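Local coordinates for uncharacterized peptidase Lmo0363 (Listeria monocytogenes, PDB 3L4E), which is probably a serine peptidase of the S51 (peptidase E) family, cleaving peptide bonds with a serine nucleophile, at residues 81-87 / 114-120; 127-133 / 155-160. One frame throughout, in Å; residues are numbered along the deposited sequence. Where two conformers were deposited one is given.

The two contacts follow one another along the chain and differ in kind. The centre of interaction 1 lies about 5 Å from that of the chain, in the core, where a regular backbone ladder joins two neighbouring parallel strands, with apolar side chains packed on both faces. The centre of interaction 2, about 12 Å out, is also largely buried but has partly exposed residues at its edge; the loop after helix 121-124 meets the short strand 157-159 through one tyrosine, a few apolar contacts and a water. The two contact centres are about 16 Å apart, yet S120 OG approaches P160 CB at 3.9 Å. S120 and H161, which follows P160, are the probable charge-relay residues.

Interaction 1 (81-87 / 114-120); sequences DFIYVTG and KLYIGES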
loop_
_atom_site.group_PDB
_atom_site.type_symbol
_atom_site.label_atom_id
_atom_site.label_comp_id
_atom_site.label_asym_id
_atom_site.label_seq_id
_atom_site.Cartn_x
_atom_site.Cartn_y
_atom_site.Cartn_z
ATOM N N ASP A 81 9.090 8.988 -9.583
ATOM C CA ASP A 81 9.052 7.764 -10.364
ATOM C C ASP A 81 8.106 6.719 -9.798
ATOM O O ASP A 81 7.405 6.038 -10.553
ATOM C CB ASP A 81 10.457 7.182 -10.467
ATOM C CG ASP A 81 11.417 8.121 -11.165
ATOM O OD1 ASP A 81 11.145 8.487 -12.322
ATOM O OD2 ASP A 81 12.432 8.503 -10.555
ATOM N N PHE A 82 8.094 6.591 -8.472
ATOM C CA PHE A 82 7.318 5.551 -7.800
ATOM C C PHE A 82 6.376 6.156 -6.782
ATOM O O PHE A 82 6.588 7.278 -6.329
ATOM C CB PHE A 82 8.235 4.571 -7.060
ATOM C CG PHE A 82 9.302 3.952 -7.921
ATOM C CD1 PHE A 82 9.091 3.722 -9.266
ATOM C CD2 PHE A 82 10.516 3.583 -7.370
ATOM C CE1 PHE A 82 10.074 3.149 -10.044
ATOM C CE2 PHE A 82 11.503 3.008 -8.145
ATOM C CZ PHE A 82 11.283 2.791 -9.482
ATOM N N ILE A 83 5.333 5.403 -6.433
ATOM C CA ILE A 83 4.433 5.763 -5.343
ATOM C C ILE A 83 4.527 4.658 -4.294
ATOM O O ILE A 83 4.425 3.485 -4.633
ATOM C CB ILE A 83 2.966 5.882 -5.838
ATOM C CG1 ILE A 83 2.848 6.933 -6.948
ATOM C CG2 ILE A 83 2.019 6.224 -4.676
ATOM C CD1 ILE A 83 1.563 6.825 -7.767
ATOM N N TYR A 84 4.740 5.023 -3.032
ATOM C CA TYR A 84 4.855 4.039 -1.953
ATOM C C TYR A 84 3.894 4.432 -0.845
ATOM O O TYR A 84 3.923 5.564 -0.369
ATOM C CB TYR A 84 6.283 4.045 -1.413
ATOM C CG TYR A 84 6.591 3.098 -0.267
ATOM C CD1 TYR A 84 6.101 3.339 1.020
ATOM C CD2 TYR A 84 7.424 1.996 -0.462
ATOM C CE1 TYR A 84 6.416 2.494 2.081
ATOM C CE2 TYR A 84 7.739 1.142 0.581
ATOM C CZ TYR A 84 7.236 1.395 1.849
ATOM O OH TYR A 84 7.566 0.541 2.880
ATOM N N VAL A 85 3.059 3.487 -0.427
ATOM C CA VAL A 85 2.079 3.740 0.622
ATOM C C VAL A 85 2.356 2.818 1.803
ATOM O O VAL A 85 2.293 1.592 1.667
ATOM C CB VAL A 85 0.643 3.546 0.098
ATOM C CG1 VAL A 85 -0.387 3.749 1.225
ATOM C CG2 VAL A 85 0.376 4.502 -1.064
ATOM N N THR A 86 2.671 3.412 2.958
ATOM C CA THR A 86 3.013 2.638 4.151
ATOM C C THR A 86 1.783 1.971 4.750
ATOM O O THR A 86 0.647 2.354 4.458
ATOM C CB THR A 86 3.619 3.511 5.271
ATOM O OG1 THR A 86 2.567 4.257 5.911
ATOM C CG2 THR A 86 4.698 4.466 4.742
ATOM N N GLY A 87 2.020 0.987 5.611
ATOM C CA GLY A 87 0.956 0.409 6.408
ATOM C C GLY A 87 0.361 1.405 7.389
ATOM O O GLY A 87 0.808 2.545 7.492
ATOM N N LYS A 114 3.269 4.281 -13.830
ATOM C CA LYS A 114 4.000 4.494 -12.580
ATOM C C LYS A 114 3.882 3.304 -11.634
ATOM O O LYS A 114 2.799 2.761 -11.449
ATOM C CB LYS A 114 3.493 5.754 -11.889
ATOM C CG LYS A 114 4.418 6.307 -10.832
ATOM C CD LYS A 114 4.348 7.831 -10.825
ATOM C CE LYS A 114 4.888 8.400 -12.122
ATOM N NZ LYS A 114 4.847 9.888 -12.147
ATOM N N LEU A 115 5.006 2.897 -11.048
ATOM C CA LEU A 115 5.033 1.790 -10.096
ATOM C C LEU A 115 4.423 2.182 -8.755
ATOM O O LEU A 115 4.823 3.180 -8.150
ATOM C CB LEU A 115 6.470 1.306 -9.885
ATOM C CG LEU A 115 6.692 0.270 -8.780
ATOM C CD1 LEU A 115 5.909 -1.002 -9.065
ATOM C CD2 LEU A 115 8.178 -0.035 -8.609
ATOM N N TYR A 116 3.468 1.376 -8.298
ATOM C CA TYR A 116 2.817 1.545 -7.003
ATOM C C TYR A 116 3.271 0.452 -6.041
ATOM O O TYR A 116 3.144 -0.745 -6.344
ATOM C CB TYR A 116 1.294 1.497 -7.177
ATOM C CG TYR A 116 0.506 1.615 -5.886
ATOM C CD1 TYR A 116 0.098 2.858 -5.404
ATOM C CD2 TYR A 116 0.158 0.481 -5.153
ATOM C CE1 TYR A 116 -0.615 2.972 -4.227
ATOM C CE2 TYR A 116 -0.564 0.586 -3.966
ATOM C CZ TYR A 116 -0.956 1.839 -3.516
ATOM O OH TYR A 116 -1.661 1.981 -2.344
ATOM N N ILE A 117 3.814 0.864 -4.899
ATOM C CA ILE A 117 4.227 -0.068 -3.855
ATOM C C ILE A 117 3.262 0.093 -2.692
ATOM O O ILE A 117 3.139 1.183 -2.120
ATOM C CB ILE A 117 5.651 0.213 -3.360
ATOM C CG1 ILE A 117 6.655 0.178 -4.521
ATOM C CG2 ILE A 117 6.033 -0.775 -2.243
ATOM C CD1 ILE A 117 7.979 0.857 -4.178
ATOM N N GLY A 118 2.542 -0.975 -2.368
ATOM C CA GLY A 118 1.553 -0.905 -1.305
ATOM C C GLY A 118 1.849 -1.851 -0.166
ATOM O O GLY A 118 1.894 -3.068 -0.372
ATOM N N GLU A 119 2.040 -1.296 1.029
ATOM C CA GLU A 119 2.351 -2.090 2.214
ATOM C C GLU A 119 1.163 -2.182 3.154
ATOM O O GLU A 119 0.669 -1.159 3.633
ATOM C CB GLU A 119 3.509 -1.466 2.979
ATOM C CG GLU A 119 3.801 -2.167 4.297
ATOM C CD GLU A 119 4.893 -1.472 5.071
ATOM O OE1 GLU A 119 6.003 -2.021 5.123
ATOM O OE2 GLU A 119 4.655 -0.369 5.606
ATOM N N SER A 120 0.728 -3.411 3.428
ATOM C CA SER A 120 -0.413 -3.662 4.310
ATOM C C SER A 120 -1.615 -2.800 3.918
ATOM O O SER A 120 -2.208 -3.033 2.871
ATOM C CB SER A 120 -0.012 -3.480 5.773
ATOM O OG SER A 120 0.896 -4.499 6.153
HETATM O O HOH W 1 7.488 3.650 -12.335
HETATM O O HOH W 2 6.678 1.383 5.356
#
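Strands 82-85 and 115-119 run parallel, their axes approaching to 4.7 Å and inclined by 10°. I83 N donates to L115 O (2.9 Å), I117 N to I83 O (2.7 Å), V85 N to I117 O (2.9 Å) and E119 N to V85 O (3.0 Å), pairing I83 with Y116, Y84 with I117 and V85 with G118. At the N-terminal end a water bridges D81 O and L115 N. On one face L115 CD2 lies over the F82 ring, a CH-pi contact 4.0 Å from its centroid, and Y84 CD2 meets I117 CG2 at 3.6 Å; F18 of helix 15-21 covers L115 and I117. On the other face I83 CG2 and V85 CG2 pack on the Y116 ring. A CB on G118 would clash with that ring. At the C-terminal end E119 OE2 accepts from G87 N (3.0 Å) and, through a water, meets Y84 OH, while OE1 binds F11 N. Next comes S120, the probable nucleophile, with phi/psi of 50/-110° before helix 121-124; its OG bonds S9 O. This strained turn fits a nucleophile elbow. The ladder and buried carboxylate thus tie the strand end that leads into S120 to its neighbour.

Interaction 2 (127-133 / 155-160); sequences SPNIAYI and DFSTLP
The apolar centre is the ring of Y132, set against strand 157-159. With chi1 at 70° (p), chi2 at 98° and its CA-to-CB bond toward the strand, Y132 presents a ring face to S157 CB (S157 chi1 m), a CH-pi contact 3.8 Å from the centroid and 26° off the normal. L159 (t, p) sets CD1 near the ring plane, 4.5 Å from Y132 CE1 and 3.9 Å from I133 CD1, which, with I133 chi1 off-well at -146°, also reaches P160 CD at 4.2 Å. V124 of helix 121-124 backs Y132, I133 and P160.

Segment 155-160 is extended over 157-159 (S157 phi -112°, psi 99°; L159 phi -118°, psi 101°). Segment 127-133 starts extended at S127 (phi -73°, psi 170°). It passes P128 (phi -65°, psi -33°). From N129 (phi -162°, psi 133°) it curls into a short 3-10 turn ending at I133, where I133 N bonds I130 O at 3.0 Å. N129 OD1 accepts from A131 N (2.8 Å), an Asx turn. S127 and S157 have CA atoms 4.8 Å apart; those of I133 and L159 are 7.8 Å apart. S127 CB rests 3.5 Å from F156 O, and P128 CG 3.7 Å from D155 O.

At the polar edge Y132 OH donates to T158 O (2.7 Å), the one direct hydrogen bond between the segments. A water donates to N129 O (2.5 Å) and is hydrogen-bonded to S157 OG (2.6 Å). The phenol therefore both packs on and bonds to the strand that leads through P160 to H161, the probable charge-relay histidine, joining this loop to the edge of the likely active site.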
loop_
_atom_site.group_PDB
_atom_site.type_symbol
_atom_site.label_atom_id
_atom_site.label_comp_id
_atom_site.label_asym_id
_atom_site.label_seq_id
_atom_site.Cartn_x
_atom_site.Cartn_y
_atom_site.Cartn_z
ATOM N N SER A 127 -7.829 -3.302 -3.431
ATOM C CA SER A 127 -9.003 -4.162 -3.590
ATOM C C SER A 127 -10.249 -3.376 -3.981
ATOM O O SER A 127 -10.254 -2.146 -3.957
ATOM C CB SER A 127 -9.281 -4.900 -2.284
ATOM O OG SER A 127 -9.800 -4.010 -1.306
ATOM N N PRO A 128 -11.322 -4.089 -4.342
ATOM C CA PRO A 128 -12.574 -3.387 -4.658
ATOM C C PRO A 128 -13.180 -2.663 -3.456
ATOM O O PRO A 128 -13.799 -1.619 -3.632
ATOM C CB PRO A 128 -13.505 -4.522 -5.104
ATOM C CG PRO A 128 -12.575 -5.618 -5.563
ATOM C CD PRO A 128 -11.398 -5.531 -4.644
ATOM N N ASN A 129 -13.014 -3.207 -2.256
ATOM C CA ASN A 129 -13.717 -2.699 -1.077
ATOM C C ASN A 129 -13.021 -3.187 0.190
ATOM O O ASN A 129 -12.695 -4.371 0.303
ATOM C CB ASN A 129 -15.188 -3.151 -1.113
ATOM C CG ASN A 129 -15.958 -2.766 0.138
ATOM O OD1 ASN A 129 -15.781 -3.369 1.196
ATOM N ND2 ASN A 129 -16.828 -1.766 0.019
ATOM N N ILE A 130 -12.781 -2.286 1.137
ATOM C CA ILE A 130 -11.942 -2.622 2.289
ATOM C C ILE A 130 -12.709 -3.058 3.539
ATOM O O ILE A 130 -12.125 -3.176 4.613
ATOM C CB ILE A 130 -10.978 -1.472 2.661
ATOM C CG1 ILE A 130 -11.757 -0.238 3.141
ATOM C CG2 ILE A 130 -10.114 -1.113 1.468
ATOM C CD1 ILE A 130 -10.871 0.853 3.737
ATOM N N ALA A 131 -14.007 -3.305 3.408
ATOM C CA ALA A 131 -14.797 -3.706 4.564
ATOM C C ALA A 131 -14.190 -4.913 5.279
ATOM O O ALA A 131 -14.220 -4.992 6.506
ATOM C CB ALA A 131 -16.250 -3.982 4.166
ATOM N N TYR A 132 -13.620 -5.836 4.509
ATOM C CA TYR A 132 -13.093 -7.080 5.063
ATOM C C TYR A 132 -11.953 -6.880 6.063
ATOM O O TYR A 132 -11.628 -7.795 6.826
ATOM C CB TYR A 132 -12.642 -8.021 3.940
ATOM C CG TYR A 132 -11.396 -7.567 3.187
ATOM C CD1 TYR A 132 -10.140 -8.075 3.501
ATOM C CD2 TYR A 132 -11.482 -6.642 2.154
ATOM C CE1 TYR A 132 -9.005 -7.670 2.810
ATOM C CE2 TYR A 132 -10.363 -6.228 1.459
ATOM C CZ TYR A 132 -9.123 -6.747 1.788
ATOM O OH TYR A 132 -8.012 -6.336 1.083
ATOM N N ILE A 133 -11.343 -5.696 6.061
ATOM C CA ILE A 133 -10.190 -5.453 6.922
ATOM C C ILE A 133 -10.578 -4.846 8.279
ATOM O O ILE A 133 -9.712 -4.585 9.115
ATOM C CB ILE A 133 -9.108 -4.585 6.200
ATOM C CG1 ILE A 133 -7.692 -4.979 6.639
ATOM C CG2 ILE A 133 -9.353 -3.097 6.402
ATOM C CD1 ILE A 133 -7.297 -6.381 6.239
ATOM N N ASP A 155 -9.090 -7.479 -8.842
ATOM C CA ASP A 155 -10.359 -8.069 -8.453
ATOM C C ASP A 155 -10.240 -8.737 -7.091
ATOM O O ASP A 155 -11.242 -9.008 -6.432
ATOM C CB ASP A 155 -10.834 -9.066 -9.510
ATOM C CG ASP A 155 -11.181 -8.399 -10.832
ATOM O OD1 ASP A 155 -11.317 -7.155 -10.862
ATOM O OD2 ASP A 155 -11.326 -9.121 -11.843
ATOM N N PHE A 156 -9.010 -8.986 -6.656
ATOM C CA PHE A 156 -8.797 -9.691 -5.395
ATOM C C PHE A 156 -8.578 -8.777 -4.185
ATOM O O PHE A 156 -8.234 -7.595 -4.327
ATOM C CB PHE A 156 -7.675 -10.735 -5.519
ATOM C CG PHE A 156 -6.324 -10.158 -5.872
ATOM C CD1 PHE A 156 -5.483 -9.663 -4.885
ATOM C CD2 PHE A 156 -5.887 -10.136 -7.188
ATOM C CE1 PHE A 156 -4.233 -9.156 -5.204
ATOM C CE2 PHE A 156 -4.634 -9.623 -7.516
ATOM C CZ PHE A 156 -3.811 -9.128 -6.519
ATOM N N SER A 157 -8.785 -9.346 -2.996
ATOM C CA SER A 157 -8.691 -8.611 -1.737
ATOM C C SER A 157 -7.497 -9.074 -0.908
ATOM O O SER A 157 -7.560 -10.091 -0.209
ATOM C CB SER A 157 -9.982 -8.776 -0.928
ATOM O OG SER A 157 -11.100 -8.309 -1.659
ATOM N N THR A 158 -6.411 -8.315 -0.979
ATOM C CA THR A 158 -5.168 -8.702 -0.326
ATOM C C THR A 158 -5.327 -8.706 1.186
ATOM O O THR A 158 -5.834 -7.747 1.770
ATOM C CB THR A 158 -4.017 -7.776 -0.734
ATOM O OG1 THR A 158 -3.903 -7.769 -2.163
ATOM C CG2 THR A 158 -2.704 -8.232 -0.115
ATOM N N LEU A 159 -4.897 -9.795 1.811
ATOM C CA LEU A 159 -4.991 -9.946 3.260
ATOM C C LEU A 159 -3.588 -10.077 3.841
ATOM O O LEU A 159 -2.983 -11.141 3.776
ATOM C CB LEU A 159 -5.838 -11.165 3.611
ATOM C CG LEU A 159 -6.071 -11.414 5.098
ATOM C CD1 LEU A 159 -6.750 -10.216 5.747
ATOM C CD2 LEU A 159 -6.908 -12.667 5.274
ATOM N N PRO A 160 -3.059 -8.983 4.406
ATOM C CA PRO A 160 -1.655 -9.000 4.833
ATOM C C PRO A 160 -1.461 -9.626 6.208
ATOM O O PRO A 160 -2.422 -9.796 6.974
ATOM C CB PRO A 160 -1.289 -7.514 4.869
ATOM C CG PRO A 160 -2.578 -6.839 5.224
ATOM C CD PRO A 160 -3.686 -7.661 4.592
HETATM O O HOH W 3 -12.739 -6.270 -1.356
#